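Local coordinates for protein auracyanin-A (Chloroflexus aurantiacus, PDB 2AAN) that carries a single copper ion and probably serves as a soluble electron acceptor for the membrane-bound alternative complex III, at residues A[58-63]-A[119-124]; A[19-24]-A[32-37]; A[46-51]-A[106-111]. All coordinates share one frame; numbering follows the deposited sequence.

In the fold
Contact 1 lies at the heart of the chain and contacts 2 and 3 nearer its surface, their centres 11 and 12 Å from that of contact 1. Contact 1 pairs strands 61-63 and 119-122 of the five-stranded sheet together with the loops beside the metal; its chemistry is metal ligation, buried side-chain amide hydrogen bonds and aromatic packing. Contact 3 pairs 46-51 with 106-111 in the three-stranded sheet, apolar on its inner face, hydroxyl-bearing and charged on its outer one. Contact 2 joins the two sheets: 19-24 is hydrogen-bonded beside strand 44-50, whereas 32-37 leads into strand 36-39. The side chains of F32 and F49 each come, at their nearest atoms, to about 6 Å from the copper.

Contact 1: residues A[58-63]-A[119-124]; sequences HNWILV and YLYICT. With CU (copper (II) ion), chain B.
H58 and C123 meet through copper: ND1 of H58 lies 2.1 Å and SG of C123 2.2 Å from the metal. The thiolate sulfur, which lies in the plane of the imidazole at its edge, also accepts a nearly straight bond (170°) from N59 N at 3.4 Å, which would probably temper its negative charge.

Beside the metal, the N59 amide holds T124 through both of its ends. OD1 takes T124 N on an in-plane lone pair at 2.9 Å, and ND2 gives a hydrogen to T124 OG1. That amide carbon sits between the backbone N and carbonyl carbon (chi1 58°), which turns the group across to 124; N85 and Y86 provide further partners for ND2 and OG1.

Antiparallel backbone bonds follow, I61 and I122 exchanging two and V63 N reaching L120 O, while one water bridges V63 O and L120 N.

Aromatic and apolar side chains pack on the side of the sheet that carries L62 and Y121. W60 lays NE1 over one face of the Y121 ring, 3.2 Å from CG and offset toward the rim, the two planes oblique at 33°. L62 CD1 rests on Y119 CB at 3.6 Å.

With H128 and M132 completing the ligands, this is the type 1 "blue" copper site of a cupredoxin, its cysteine placed just beyond a core strand.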
ATOM      1  N   HIS A  58      -9.885  -1.118  -0.124  1.00 13.48           N
ATOM      2  CA  HIS A  58      -8.516  -0.984  -0.597  1.00 14.40           C
ATOM      3  C   HIS A  58      -7.563  -1.022   0.592  1.00  9.54           C
ATOM      4  O   HIS A  58      -7.909  -0.611   1.703  1.00 11.68           O
ATOM      5  CB  HIS A  58      -8.290   0.372  -1.250  1.00 14.53           C
ATOM      6  CG  HIS A  58      -9.052   0.601  -2.524  1.00 11.59           C
ATOM      7  ND1 HIS A  58      -8.800  -0.096  -3.685  1.00 14.17           N
ATOM      8  CD2 HIS A  58     -10.061   1.464  -2.813  1.00 13.59           C
ATOM      9  CE1 HIS A  58      -9.618   0.327  -4.637  1.00 17.14           C
ATOM     10  NE2 HIS A  58     -10.376   1.297  -4.141  1.00 12.11           N
ATOM     11  N   ASN A  59      -6.317  -1.339   0.289  1.00 13.20           N
ATOM     12  CA  ASN A  59      -5.234  -1.071   1.226  1.00 13.76           C
ATOM     13  C   ASN A  59      -4.025  -0.494   0.505  1.00 16.63           C
ATOM     14  O   ASN A  59      -4.045  -0.305  -0.717  1.00 12.55           O
ATOM     15  CB  ASN A  59      -4.908  -2.307   2.091  1.00 12.45           C
ATOM     16  CG  ASN A  59      -4.526  -3.531   1.289  1.00 12.62           C
ATOM     17  OD1 ASN A  59      -4.083  -3.409   0.176  1.00 15.09           O
ATOM     18  ND2 ASN A  59      -4.699  -4.734   1.869  1.00 13.32           N
ATOM     19  N   TRP A  60      -3.016  -0.150   1.289  1.00 13.72           N
ATOM     20  CA  TRP A  60      -1.736   0.409   0.785  1.00  7.70           C
ATOM     21  C   TRP A  60      -0.668  -0.361   1.498  1.00 14.27           C
ATOM     22  O   TRP A  60      -0.541  -0.223   2.703  1.00 11.88           O
ATOM     23  CB  TRP A  60      -1.612   1.891   1.113  1.00 11.35           C
ATOM     24  CG  TRP A  60      -0.376   2.558   0.584  1.00 13.33           C
ATOM     25  CD1 TRP A  60      -0.275   3.259  -0.562  1.00 11.90           C
ATOM     26  CD2 TRP A  60       0.896   2.661   1.236  1.00 14.74           C
ATOM     27  NE1 TRP A  60       1.019   3.725  -0.732  1.00 15.35           N
ATOM     28  CE2 TRP A  60       1.750   3.396   0.376  1.00 14.76           C
ATOM     29  CE3 TRP A  60       1.414   2.172   2.428  1.00 17.02           C
ATOM     30  CZ2 TRP A  60       3.087   3.644   0.675  1.00 15.11           C
ATOM     31  CZ3 TRP A  60       2.745   2.422   2.726  1.00 13.49           C
ATOM     32  CH2 TRP A  60       3.558   3.174   1.869  1.00 15.99           C
ATOM     33  N   ILE A  61       0.032  -1.203   0.744  1.00 13.24           N
ATOM     34  CA  ILE A  61       1.047  -2.084   1.283  1.00 14.58           C
ATOM     35  C   ILE A  61       2.381  -1.798   0.590  1.00 16.57           C
ATOM     36  O   ILE A  61       2.494  -1.889  -0.636  1.00 14.95           O
ATOM     37  CB  ILE A  61       0.669  -3.567   1.061  1.00 17.40           C
ATOM     38  CG1 ILE A  61      -0.773  -3.870   1.520  1.00 13.52           C
ATOM     39  CG2 ILE A  61       1.676  -4.516   1.698  1.00 17.92           C
ATOM     40  CD1 ILE A  61      -1.146  -3.613   2.972  1.00 20.79           C
ATOM     41  N   LEU A  62       3.390  -1.493   1.389  1.00 13.32           N
ATOM     42  CA  LEU A  62       4.730  -1.237   0.897  1.00 13.63           C
ATOM     43  C   LEU A  62       5.552  -2.478   0.965  1.00 17.04           C
ATOM     44  O   LEU A  62       5.746  -3.039   2.042  1.00 16.34           O
ATOM     45  CB  LEU A  62       5.402  -0.175   1.746  1.00 12.38           C
ATOM     46  CG  LEU A  62       6.789   0.300   1.352  1.00 10.42           C
ATOM     47  CD1 LEU A  62       6.794   0.903  -0.042  1.00 12.15           C
ATOM     48  CD2 LEU A  62       7.232   1.333   2.328  1.00 12.78           C
ATOM     49  N   VAL A  63       6.049  -2.917  -0.172  1.00 11.30           N
ATOM     50  CA  VAL A  63       6.701  -4.204  -0.192  1.00 11.35           C
ATOM     51  C   VAL A  63       8.142  -4.087  -0.591  1.00 12.23           C
ATOM     52  O   VAL A  63       8.573  -3.073  -1.152  1.00 18.36           O
ATOM     53  CB  VAL A  63       5.993  -5.196  -1.087  1.00 23.23           C
ATOM     54  CG1 VAL A  63       4.534  -5.356  -0.653  1.00 21.82           C
ATOM     55  CG2 VAL A  63       6.099  -4.759  -2.476  1.00 16.67           C
ATOM     56  N   TYR A 119      10.703   1.368  -4.143  1.00 14.59           N
ATOM     57  CA  TYR A 119       9.910   0.279  -3.585  1.00 18.12           C
ATOM     58  C   TYR A 119       8.551   0.337  -4.228  1.00 15.64           C
ATOM     59  O   TYR A 119       8.110   1.384  -4.639  1.00 23.90           O
ATOM     60  CB  TYR A 119       9.774   0.473  -2.072  1.00 19.14           C
ATOM     61  CG  TYR A 119      11.115   0.469  -1.352  1.00 20.15           C
ATOM     62  CD1 TYR A 119      11.608  -0.702  -0.770  1.00 20.91           C
ATOM     63  CD2 TYR A 119      11.885   1.629  -1.263  1.00 23.20           C
ATOM     64  CE1 TYR A 119      12.841  -0.718  -0.116  1.00 19.03           C
ATOM     65  CE2 TYR A 119      13.131   1.631  -0.612  1.00 21.88           C
ATOM     66  CZ  TYR A 119      13.593   0.460  -0.035  1.00 21.79           C
ATOM     67  OH  TYR A 119      14.804   0.462   0.605  1.00 23.70           O
ATOM     68  N   LEU A 120       7.886  -0.789  -4.321  1.00 11.57           N
ATOM     69  CA  LEU A 120       6.514  -0.797  -4.842  1.00 13.66           C
ATOM     70  C   LEU A 120       5.544  -0.689  -3.703  1.00 11.10           C
ATOM     71  O   LEU A 120       5.784  -1.246  -2.634  1.00 15.78           O
ATOM     72  CB  LEU A 120       6.227  -2.097  -5.590  1.00 17.50           C
ATOM     73  CG  LEU A 120       7.043  -2.333  -6.840  1.00 14.03           C
ATOM     74  CD1 LEU A 120       6.873  -3.768  -7.335  1.00 22.00           C
ATOM     75  CD2 LEU A 120       6.695  -1.357  -7.937  1.00 24.62           C
ATOM     76  N   TYR A 121       4.466   0.062  -3.922  1.00 11.99           N
ATOM     77  CA  TYR A 121       3.308  -0.052  -3.081  1.00 11.34           C
ATOM     78  C   TYR A 121       2.173  -0.558  -3.932  1.00 15.39           C
ATOM     79  O   TYR A 121       2.122  -0.260  -5.112  1.00 13.92           O
ATOM     80  CB  TYR A 121       2.969   1.244  -2.318  1.00 14.39           C
ATOM     81  CG  TYR A 121       2.788   2.512  -3.127  1.00 15.41           C
ATOM     82  CD1 TYR A 121       1.586   2.779  -3.774  1.00 15.98           C
ATOM     83  CD2 TYR A 121       3.794   3.479  -3.193  1.00 12.86           C
ATOM     84  CE1 TYR A 121       1.398   3.959  -4.470  1.00 16.68           C
ATOM     85  CE2 TYR A 121       3.609   4.655  -3.879  1.00 13.54           C
ATOM     86  CZ  TYR A 121       2.419   4.894  -4.536  1.00 12.47           C
ATOM     87  OH  TYR A 121       2.219   6.060  -5.259  1.00 15.03           O
ATOM     88  N   ILE A 122       1.359  -1.426  -3.325  1.00 12.97           N
ATOM     89  CA  ILE A 122       0.302  -2.157  -3.996  1.00 13.06           C
ATOM     90  C   ILE A 122      -0.920  -2.230  -3.090  1.00 16.15           C
ATOM     91  O   ILE A 122      -0.858  -1.952  -1.892  1.00 13.87           O
ATOM     92  CB  ILE A 122       0.710  -3.602  -4.391  1.00  9.31           C
ATOM     93  CG1 ILE A 122       0.962  -4.487  -3.143  1.00 14.26           C
ATOM     94  CG2 ILE A 122       1.968  -3.575  -5.231  1.00 13.07           C
ATOM     95  CD1 ILE A 122       1.215  -5.950  -3.427  1.00 20.07           C
ATOM     96  N   CYS A 123      -2.046  -2.582  -3.693  1.00 14.97           N
ATOM     97  CA  CYS A 123      -3.227  -2.958  -2.912  1.00 13.27           C
ATOM     98  C   CYS A 123      -3.414  -4.448  -3.101  1.00 12.19           C
ATOM     99  O   CYS A 123      -3.365  -4.908  -4.228  1.00 13.02           O
ATOM    100  CB  CYS A 123      -4.437  -2.221  -3.424  1.00 14.14           C
ATOM    101  SG  CYS A 123      -6.023  -2.768  -2.752  1.00 12.11           S
ATOM    102  N   THR A 124      -3.653  -5.187  -2.028  1.00 13.42           N
ATOM    103  CA  THR A 124      -3.852  -6.638  -2.120  1.00 11.06           C
ATOM    104  C   THR A 124      -5.319  -7.084  -2.049  1.00 11.33           C
ATOM    105  O   THR A 124      -5.601  -8.265  -1.923  1.00 12.64           O
ATOM    106  CB  THR A 124      -3.052  -7.348  -1.014  1.00 12.05           C
ATOM    107  OG1 THR A 124      -3.535  -6.943   0.252  1.00 10.92           O
ATOM    108  CG2 THR A 124      -1.578  -7.010  -1.131  1.00 13.60           C
TER
HETATM  109 CU    CU B 140      -7.625  -1.773  -3.921  1.00 13.33          CU
HETATM  110  O   HOH W   1       9.470  -3.109  -3.872  1.00 21.21           O

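Contact 2: residues A[19-24]-A[32-37]; sequences VTIEIG and FDKTEL
The ammonium of K34 meets the carbonyl of E22 in the shortest bond here, NZ to O at 2.7 Å and in the carbonyl plane. The chain, extended beyond CG, crosses I23 obliquely to bring its charge to that carbonyl.

G24 is held at both backbone polar atoms by D33. Its N donates to D33 OD1 at 2.8 Å, approaching from above the carboxylate plane, and its O accepts D33 N at the same length. CG of D33 lies between the backbone N and carbonyl carbon (chi1 68°), which brings OD1 to G24 N.

The I23 side chain packs against the 32-37 segment. Its CG1 is anti to the backbone N (chi1 -174°), directing CD1 to F32 CB at 3.9 Å and to K34 O at 3.6 Å, while CG1 touches D33 OD1. An alanine here would probably open a gap beside F32 CB and remove the apolar packing from that side. Farther along, I21 CG2 packs on L37 CD2 at 3.6 Å.

F32 also meets W60 and Y121 edge-to-face and touches C123 and M132. The segments thus bring the edges of two sheets together over a shared apolar interior, as in the beta-sandwich of the cupredoxin fold.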
ATOM      1  N   VAL A  19       6.453  13.620   8.387  1.00 19.49           N
ATOM      2  CA  VAL A  19       5.509  14.118   7.401  1.00 21.66           C
ATOM      3  C   VAL A  19       4.353  13.160   7.197  1.00 19.45           C
ATOM      4  O   VAL A  19       4.444  11.951   7.467  1.00 17.13           O
ATOM      5  CB  VAL A  19       6.162  14.327   6.039  1.00 17.78           C
ATOM      6  CG1 VAL A  19       7.213  15.406   6.123  1.00 20.90           C
ATOM      7  CG2 VAL A  19       6.716  12.976   5.457  1.00 14.63           C
ATOM      8  N   THR A  20       3.239  13.716   6.772  1.00 15.52           N
ATOM      9  CA  THR A  20       2.141  12.911   6.332  1.00 15.65           C
ATOM     10  C   THR A  20       2.143  13.001   4.812  1.00 20.56           C
ATOM     11  O   THR A  20       2.336  14.061   4.241  1.00 17.42           O
ATOM     12  CB  THR A  20       0.788  13.386   6.877  1.00 20.19           C
ATOM     13  OG1 THR A  20       0.741  13.182   8.293  1.00 17.36           O
ATOM     14  CG2 THR A  20      -0.359  12.616   6.235  1.00 17.86           C
ATOM     15  N   ILE A  21       1.926  11.879   4.166  1.00 12.43           N
ATOM     16  CA  ILE A  21       1.696  11.864   2.734  1.00 19.12           C
ATOM     17  C   ILE A  21       0.250  11.422   2.518  1.00 17.86           C
ATOM     18  O   ILE A  21      -0.174  10.360   2.991  1.00 21.84           O
ATOM     19  CB  ILE A  21       2.644  10.929   2.011  1.00 16.65           C
ATOM     20  CG1 ILE A  21       4.066  11.453   2.107  1.00 25.91           C
ATOM     21  CG2 ILE A  21       2.222  10.800   0.549  1.00 21.08           C
ATOM     22  CD1 ILE A  21       5.074  10.437   1.676  1.00 27.42           C
ATOM     23  N   GLU A  22      -0.512  12.265   1.825  1.00 15.10           N
ATOM     24  CA  GLU A  22      -1.908  11.972   1.520  1.00 18.56           C
ATOM     25  C   GLU A  22      -1.947  11.145   0.253  1.00 21.91           C
ATOM     26  O   GLU A  22      -1.285  11.463  -0.711  1.00 16.35           O
ATOM     27  CB  GLU A  22      -2.697  13.242   1.255  1.00 23.44           C
ATOM     28  CG  GLU A  22      -2.423  14.380   2.176  1.00 31.36           C
ATOM     29  CD  GLU A  22      -3.179  14.286   3.447  1.00 38.60           C
ATOM     30  OE1 GLU A  22      -2.963  15.178   4.293  1.00 49.63           O
ATOM     31  OE2 GLU A  22      -3.990  13.349   3.614  1.00 41.10           O
ATOM     32  N   ILE A  23      -2.729  10.084   0.250  1.00 16.24           N
ATOM     33  CA  ILE A  23      -2.930   9.336  -0.986  1.00 10.68           C
ATOM     34  C   ILE A  23      -4.294   8.739  -0.927  1.00 16.15           C
ATOM     35  O   ILE A  23      -4.837   8.542   0.154  1.00 16.09           O
ATOM     36  CB  ILE A  23      -1.824   8.262  -1.208  1.00 13.25           C
ATOM     37  CG1 ILE A  23      -1.957   7.591  -2.568  1.00 13.66           C
ATOM     38  CG2 ILE A  23      -1.794   7.252  -0.052  1.00 17.56           C
ATOM     39  CD1 ILE A  23      -0.766   6.752  -2.939  1.00 15.42           C
ATOM     40  N   GLY A  24      -4.874   8.463  -2.090  1.00 17.67           N
ATOM     41  CA  GLY A  24      -6.196   7.879  -2.085  1.00 19.05           C
ATOM     42  C   GLY A  24      -6.382   6.982  -3.274  1.00 18.70           C
ATOM     43  O   GLY A  24      -5.473   6.772  -4.047  1.00 16.86           O
ATOM     44  N   PHE A  32      -4.321   4.011  -7.426  1.00 15.41           N
ATOM     45  CA  PHE A  32      -4.032   5.076  -6.480  1.00 13.95           C
ATOM     46  C   PHE A  32      -4.049   6.383  -7.242  1.00 12.84           C
ATOM     47  O   PHE A  32      -3.681   6.445  -8.425  1.00 14.11           O
ATOM     48  CB  PHE A  32      -2.679   4.869  -5.805  1.00 13.52           C
ATOM     49  CG  PHE A  32      -2.598   3.637  -4.938  1.00  8.99           C
ATOM     50  CD1 PHE A  32      -1.916   2.520  -5.366  1.00 13.47           C
ATOM     51  CD2 PHE A  32      -3.143   3.645  -3.669  1.00 14.08           C
ATOM     52  CE1 PHE A  32      -1.810   1.391  -4.540  1.00 11.01           C
ATOM     53  CE2 PHE A  32      -3.080   2.536  -2.857  1.00 15.51           C
ATOM     54  CZ  PHE A  32      -2.425   1.392  -3.303  1.00 14.14           C
ATOM     55  N   ASP A  33      -4.426   7.441  -6.557  1.00 12.72           N
ATOM     56  CA  ASP A  33      -4.397   8.786  -7.154  1.00 17.14           C
ATOM     57  C   ASP A  33      -3.035   9.445  -7.237  1.00 17.10           C
ATOM     58  O   ASP A  33      -2.932  10.529  -7.736  1.00 18.33           O
ATOM     59  CB  ASP A  33      -5.405   9.734  -6.507  1.00 15.75           C
ATOM     60  CG  ASP A  33      -5.115  10.115  -5.056  1.00 21.16           C
ATOM     61  OD1 ASP A  33      -4.075   9.812  -4.453  1.00 21.81           O
ATOM     62  OD2 ASP A  33      -6.001  10.810  -4.517  1.00 29.73           O
ATOM     63  N   LYS A  34      -2.020   8.787  -6.693  1.00 14.90           N
ATOM     64  CA  LYS A  34      -0.638   9.152  -6.851  1.00 15.24           C
ATOM     65  C   LYS A  34       0.107   7.846  -7.171  1.00 13.16           C
ATOM     66  O   LYS A  34      -0.033   6.817  -6.460  1.00 14.36           O
ATOM     67  CB  LYS A  34      -0.068   9.773  -5.559  1.00 18.54           C
ATOM     68  CG  LYS A  34      -0.831  10.981  -5.011  1.00 17.90           C
ATOM     69  CD  LYS A  34      -0.086  11.630  -3.867  1.00 22.56           C
ATOM     70  CE  LYS A  34      -0.755  12.888  -3.349  1.00 18.64           C
ATOM     71  NZ  LYS A  34       0.021  13.361  -2.128  1.00 16.13           N
ATOM     72  N   THR A  35       0.909   7.895  -8.223  1.00 11.76           N
ATOM     73  CA  THR A  35       1.668   6.725  -8.655  1.00 11.23           C
ATOM     74  C   THR A  35       3.123   6.862  -8.288  1.00 18.90           C
ATOM     75  O   THR A  35       3.903   5.929  -8.490  1.00 14.08           O
ATOM     76  CB  THR A  35       1.593   6.434 -10.173  1.00 18.73           C
ATOM     77  OG1 THR A  35       2.001   7.581 -10.931  1.00 13.79           O
ATOM     78  CG2 THR A  35       0.222   5.970 -10.550  1.00 20.96           C
ATOM     79  N   GLU A  36       3.465   7.986  -7.695  1.00 14.05           N
ATOM     80  CA  GLU A  36       4.716   8.034  -7.033  1.00 17.35           C
ATOM     81  C   GLU A  36       4.875   9.005  -5.886  1.00 20.61           C
ATOM     82  O   GLU A  36       4.322  10.091  -5.887  1.00 20.86           O
ATOM     83  CB  GLU A  36       5.827   8.137  -8.037  1.00 27.66           C
ATOM     84  CG  GLU A  36       6.159   9.531  -8.373  1.00 27.88           C
ATOM     85  CD  GLU A  36       7.635   9.781  -8.301  1.00 42.65           C
ATOM     86  OE1 GLU A  36       8.397   8.903  -8.726  1.00 49.72           O
ATOM     87  OE2 GLU A  36       8.012  10.877  -7.846  1.00 40.81           O
ATOM     88  N   LEU A  37       5.625   8.538  -4.906  1.00 14.34           N
ATOM     89  CA  LEU A  37       5.901   9.253  -3.656  1.00 16.48           C
ATOM     90  C   LEU A  37       7.390   9.276  -3.437  1.00 19.36           C
ATOM     91  O   LEU A  37       8.065   8.327  -3.788  1.00 22.69           O
ATOM     92  CB  LEU A  37       5.236   8.534  -2.491  1.00 20.38           C
ATOM     93  CG  LEU A  37       3.744   8.249  -2.623  1.00 16.53           C
ATOM     94  CD1 LEU A  37       3.241   7.423  -1.433  1.00 25.04           C
ATOM     95  CD2 LEU A  37       2.926   9.541  -2.780  1.00 15.75           C
TER

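Contact 3: residues A[46-51]-A[106-111]; sequences TIRFKN and TVEVTF
T46 and T110 face each other across an antiparallel strand pair that belongs to the three-stranded sheet of the cupredoxin beta-sandwich. Their hydroxyls are hydrogen-bonded tip to tip, OG1 of T46 to OG1 of T110 at 2.8 Å.

The backbones are joined by two antiparallel hydrogen-bonded pairs, I47 with V109 and F49 with V107, each exchanging two N-H...O bonds whose N to O distances run from 2.8 to 2.9 Å. Between and beyond them stand the non-hydrogen-bonded pairs T46 with T110, R48 with E108 and K50 with T106. There CA-H...O contacts form across the gap, the shortest with 3.1 Å between E108 CA and I47 O. The strand axes run at 166°, nearly antiparallel.

On the face bearing I47, F49, V107 and V109 the contacts are apolar. CB of I47 packs on CG1 of V109, and CG1 of I47 meets the edge of the F111 ring at CE2, 3.7 Å away. F49 and V107 lie side by side, pointing the same way, with CG2 of V107 at the phenyl edge, 4.0 Å from CD2. The F49 ring also packs against the copper ligand H58, and I47 against W60, so this face is turned to the interior.

The other face is polar and more exposed. R48 runs out extended from CG to NE, CG being anti to the backbone N (chi1 -176°), and stretches across T106 at about a right angle. E108 approaches the guanidinium at its edge, the two flat groups being almost perpendicular (89°); they form a salt bridge whose hydrogen bond, R48 NH1 to E108 OE1 at 3.4 Å, is weak. The methyl of T106 sits over the guanidinium centre, CG2 3.6 Å from CZ.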
ATOM      1  N   THR A  46       3.886   9.164   7.690  1.00 12.92           N
ATOM      2  CA  THR A  46       2.530   8.720   7.926  1.00 16.13           C
ATOM      3  C   THR A  46       1.822   8.762   6.559  1.00 20.94           C
ATOM      4  O   THR A  46       1.712   9.808   5.939  1.00 16.05           O
ATOM      5  CB  THR A  46       1.781   9.583   8.986  1.00 19.37           C
ATOM      6  OG1 THR A  46       2.469   9.518  10.260  1.00 18.92           O
ATOM      7  CG2 THR A  46       0.333   9.069   9.158  1.00 17.59           C
ATOM      8  N   ILE A  47       1.407   7.607   6.079  1.00 14.31           N
ATOM      9  CA  ILE A  47       0.523   7.526   4.915  1.00 11.50           C
ATOM     10  C   ILE A  47      -0.916   7.598   5.403  1.00 12.53           C
ATOM     11  O   ILE A  47      -1.337   6.831   6.269  1.00 19.22           O
ATOM     12  CB  ILE A  47       0.766   6.218   4.108  1.00 17.46           C
ATOM     13  CG1 ILE A  47       2.192   6.193   3.535  1.00 20.27           C
ATOM     14  CG2 ILE A  47      -0.317   6.053   3.038  1.00 24.69           C
ATOM     15  CD1 ILE A  47       2.400   7.054   2.363  1.00 21.81           C
ATOM     16  N   ARG A  48      -1.615   8.602   4.925  1.00 14.15           N
ATOM     17  CA  ARG A  48      -3.017   8.766   5.185  1.00 18.05           C
ATOM     18  C   ARG A  48      -3.744   8.426   3.886  1.00 19.34           C
ATOM     19  O   ARG A  48      -3.754   9.194   2.936  1.00 14.74           O
ATOM     20  CB  ARG A  48      -3.291  10.192   5.636  1.00 18.84           C
ATOM     21  CG  ARG A  48      -4.741  10.461   6.036  1.00 24.43           C
ATOM     22  CD  ARG A  48      -4.902  11.868   6.616  1.00 34.34           C
ATOM     23  NE  ARG A  48      -6.309  12.221   6.787  1.00 43.97           N
ATOM     24  CZ  ARG A  48      -7.073  11.860   7.823  1.00 52.87           C
ATOM     25  NH1 ARG A  48      -6.581  11.129   8.830  1.00 53.03           N
ATOM     26  NH2 ARG A  48      -8.351  12.237   7.854  1.00 54.25           N
ATOM     27  N   PHE A  49      -4.315   7.234   3.852  1.00 13.82           N
ATOM     28  CA  PHE A  49      -4.920   6.684   2.668  1.00 15.58           C
ATOM     29  C   PHE A  49      -6.405   6.860   2.745  1.00 16.65           C
ATOM     30  O   PHE A  49      -7.049   6.373   3.654  1.00 17.13           O
ATOM     31  CB  PHE A  49      -4.556   5.218   2.568  1.00 16.98           C
ATOM     32  CG  PHE A  49      -5.179   4.507   1.422  1.00 10.52           C
ATOM     33  CD1 PHE A  49      -5.091   4.993   0.147  1.00 12.68           C
ATOM     34  CD2 PHE A  49      -5.861   3.311   1.626  1.00 25.43           C
ATOM     35  CE1 PHE A  49      -5.630   4.310  -0.934  1.00 16.53           C
ATOM     36  CE2 PHE A  49      -6.428   2.636   0.554  1.00 30.50           C
ATOM     37  CZ  PHE A  49      -6.323   3.170  -0.746  1.00 22.18           C
ATOM     38  N   LYS A  50      -6.920   7.604   1.788  1.00 12.32           N
ATOM     39  CA  LYS A  50      -8.318   7.929   1.733  1.00 16.69           C
ATOM     40  C   LYS A  50      -8.966   7.091   0.642  1.00 20.28           C
ATOM     41  O   LYS A  50      -8.625   7.193  -0.555  1.00 15.25           O
ATOM     42  CB  LYS A  50      -8.498   9.401   1.414  1.00 19.66           C
ATOM     43  CG  LYS A  50      -9.941   9.880   1.492  1.00 25.98           C
ATOM     44  CD  LYS A  50     -10.007  11.361   1.083  1.00 30.29           C
ATOM     45  CE  LYS A  50     -11.386  11.983   1.356  1.00 39.49           C
ATOM     46  NZ  LYS A  50     -12.514  11.060   1.029  1.00 48.00           N
ATOM     47  N   ASN A  51      -9.899   6.250   1.052  1.00 19.56           N
ATOM     48  CA  ASN A  51     -10.694   5.509   0.087  1.00 14.56           C
ATOM     49  C   ASN A  51     -11.759   6.409  -0.487  1.00 15.71           C
ATOM     50  O   ASN A  51     -12.719   6.751   0.187  1.00 18.77           O
ATOM     51  CB  ASN A  51     -11.334   4.265   0.734  1.00 16.62           C
ATOM     52  CG  ASN A  51     -11.905   3.332  -0.284  1.00 14.02           C
ATOM     53  OD1 ASN A  51     -11.973   3.677  -1.471  1.00 13.47           O
ATOM     54  ND2 ASN A  51     -12.283   2.137   0.139  1.00 16.63           N
ATOM     55  N   THR A 106     -10.950   6.553   5.737  1.00 16.51           N
ATOM     56  CA  THR A 106      -9.541   6.955   5.740  1.00 14.73           C
ATOM     57  C   THR A 106      -8.801   6.189   6.797  1.00 17.68           C
ATOM     58  O   THR A 106      -9.229   6.134   7.930  1.00 20.49           O
ATOM     59  CB  THR A 106      -9.361   8.472   5.978  1.00 19.62           C
ATOM     60  OG1 THR A 106      -9.924   9.191   4.876  1.00 25.04           O
ATOM     61  CG2 THR A 106      -7.885   8.860   6.079  1.00 19.85           C
ATOM     62  N   VAL A 107      -7.652   5.646   6.427  1.00 14.07           N
ATOM     63  CA  VAL A 107      -6.824   4.886   7.322  1.00 14.27           C
ATOM     64  C   VAL A 107      -5.412   5.455   7.287  1.00 19.14           C
ATOM     65  O   VAL A 107      -5.046   6.211   6.392  1.00 20.08           O
ATOM     66  CB  VAL A 107      -6.818   3.405   6.967  1.00 19.08           C
ATOM     67  CG1 VAL A 107      -8.249   2.854   6.969  1.00 18.84           C
ATOM     68  CG2 VAL A 107      -6.164   3.144   5.620  1.00 19.29           C
ATOM     69  N   GLU A 108      -4.614   5.103   8.281  1.00 15.89           N
ATOM     70  CA  GLU A 108      -3.239   5.605   8.352  1.00 14.71           C
ATOM     71  C   GLU A 108      -2.294   4.513   8.696  1.00 15.64           C
ATOM     72  O   GLU A 108      -2.605   3.620   9.471  1.00 20.36           O
ATOM     73  CB  GLU A 108      -3.066   6.691   9.431  1.00 18.14           C
ATOM     74  CG  GLU A 108      -3.896   7.949   9.196  1.00 25.03           C
ATOM     75  CD  GLU A 108      -3.520   9.101  10.147  1.00 33.01           C
ATOM     76  OE1 GLU A 108      -3.422  10.255   9.652  1.00 40.83           O
ATOM     77  OE2 GLU A 108      -3.337   8.846  11.372  1.00 34.54           O
ATOM     78  N   VAL A 109      -1.104   4.622   8.149  1.00 14.41           N
ATOM     79  CA  VAL A 109       0.040   3.845   8.635  1.00 12.40           C
ATOM     80  C   VAL A 109       1.264   4.735   8.769  1.00 18.91           C
ATOM     81  O   VAL A 109       1.598   5.445   7.844  1.00 19.25           O
ATOM     82  CB  VAL A 109       0.366   2.643   7.713  1.00 13.13           C
ATOM     83  CG1 VAL A 109       0.301   3.035   6.268  1.00 18.90           C
ATOM     84  CG2 VAL A 109       1.756   2.089   8.051  1.00 20.16           C
ATOM     85  N   THR A 110       1.905   4.719   9.945  1.00 14.15           N
ATOM     86  CA  THR A 110       3.165   5.429  10.163  1.00 13.57           C
ATOM     87  C   THR A 110       4.317   4.433  10.136  1.00 20.28           C
ATOM     88  O   THR A 110       4.254   3.377  10.790  1.00 14.85           O
ATOM     89  CB  THR A 110       3.150   6.183  11.527  1.00 16.38           C
ATOM     90  OG1 THR A 110       2.030   7.083  11.568  1.00 17.94           O
ATOM     91  CG2 THR A 110       4.405   6.957  11.756  1.00 19.86           C
ATOM     92  N   PHE A 111       5.360   4.741   9.364  1.00 14.05           N
ATOM     93  CA  PHE A 111       6.535   3.869   9.291  1.00 12.16           C
ATOM     94  C   PHE A 111       7.802   4.705   9.123  1.00 14.61           C
ATOM     95  O   PHE A 111       7.747   5.877   8.813  1.00 17.70           O
ATOM     96  CB  PHE A 111       6.403   2.848   8.154  1.00 13.69           C
ATOM     97  CG  PHE A 111       6.403   3.459   6.766  1.00 13.70           C
ATOM     98  CD1 PHE A 111       7.552   3.465   5.983  1.00 17.27           C
ATOM     99  CD2 PHE A 111       5.235   3.977   6.219  1.00 16.31           C
ATOM    100  CE1 PHE A 111       7.555   4.000   4.715  1.00 20.58           C
ATOM    101  CE2 PHE A 111       5.233   4.507   4.938  1.00 17.92           C
ATOM    102  CZ  PHE A 111       6.381   4.526   4.191  1.00 19.60           C
TER
HETATM  103  O   HOH W   2      -9.703  12.367   4.825  1.00 49.65           O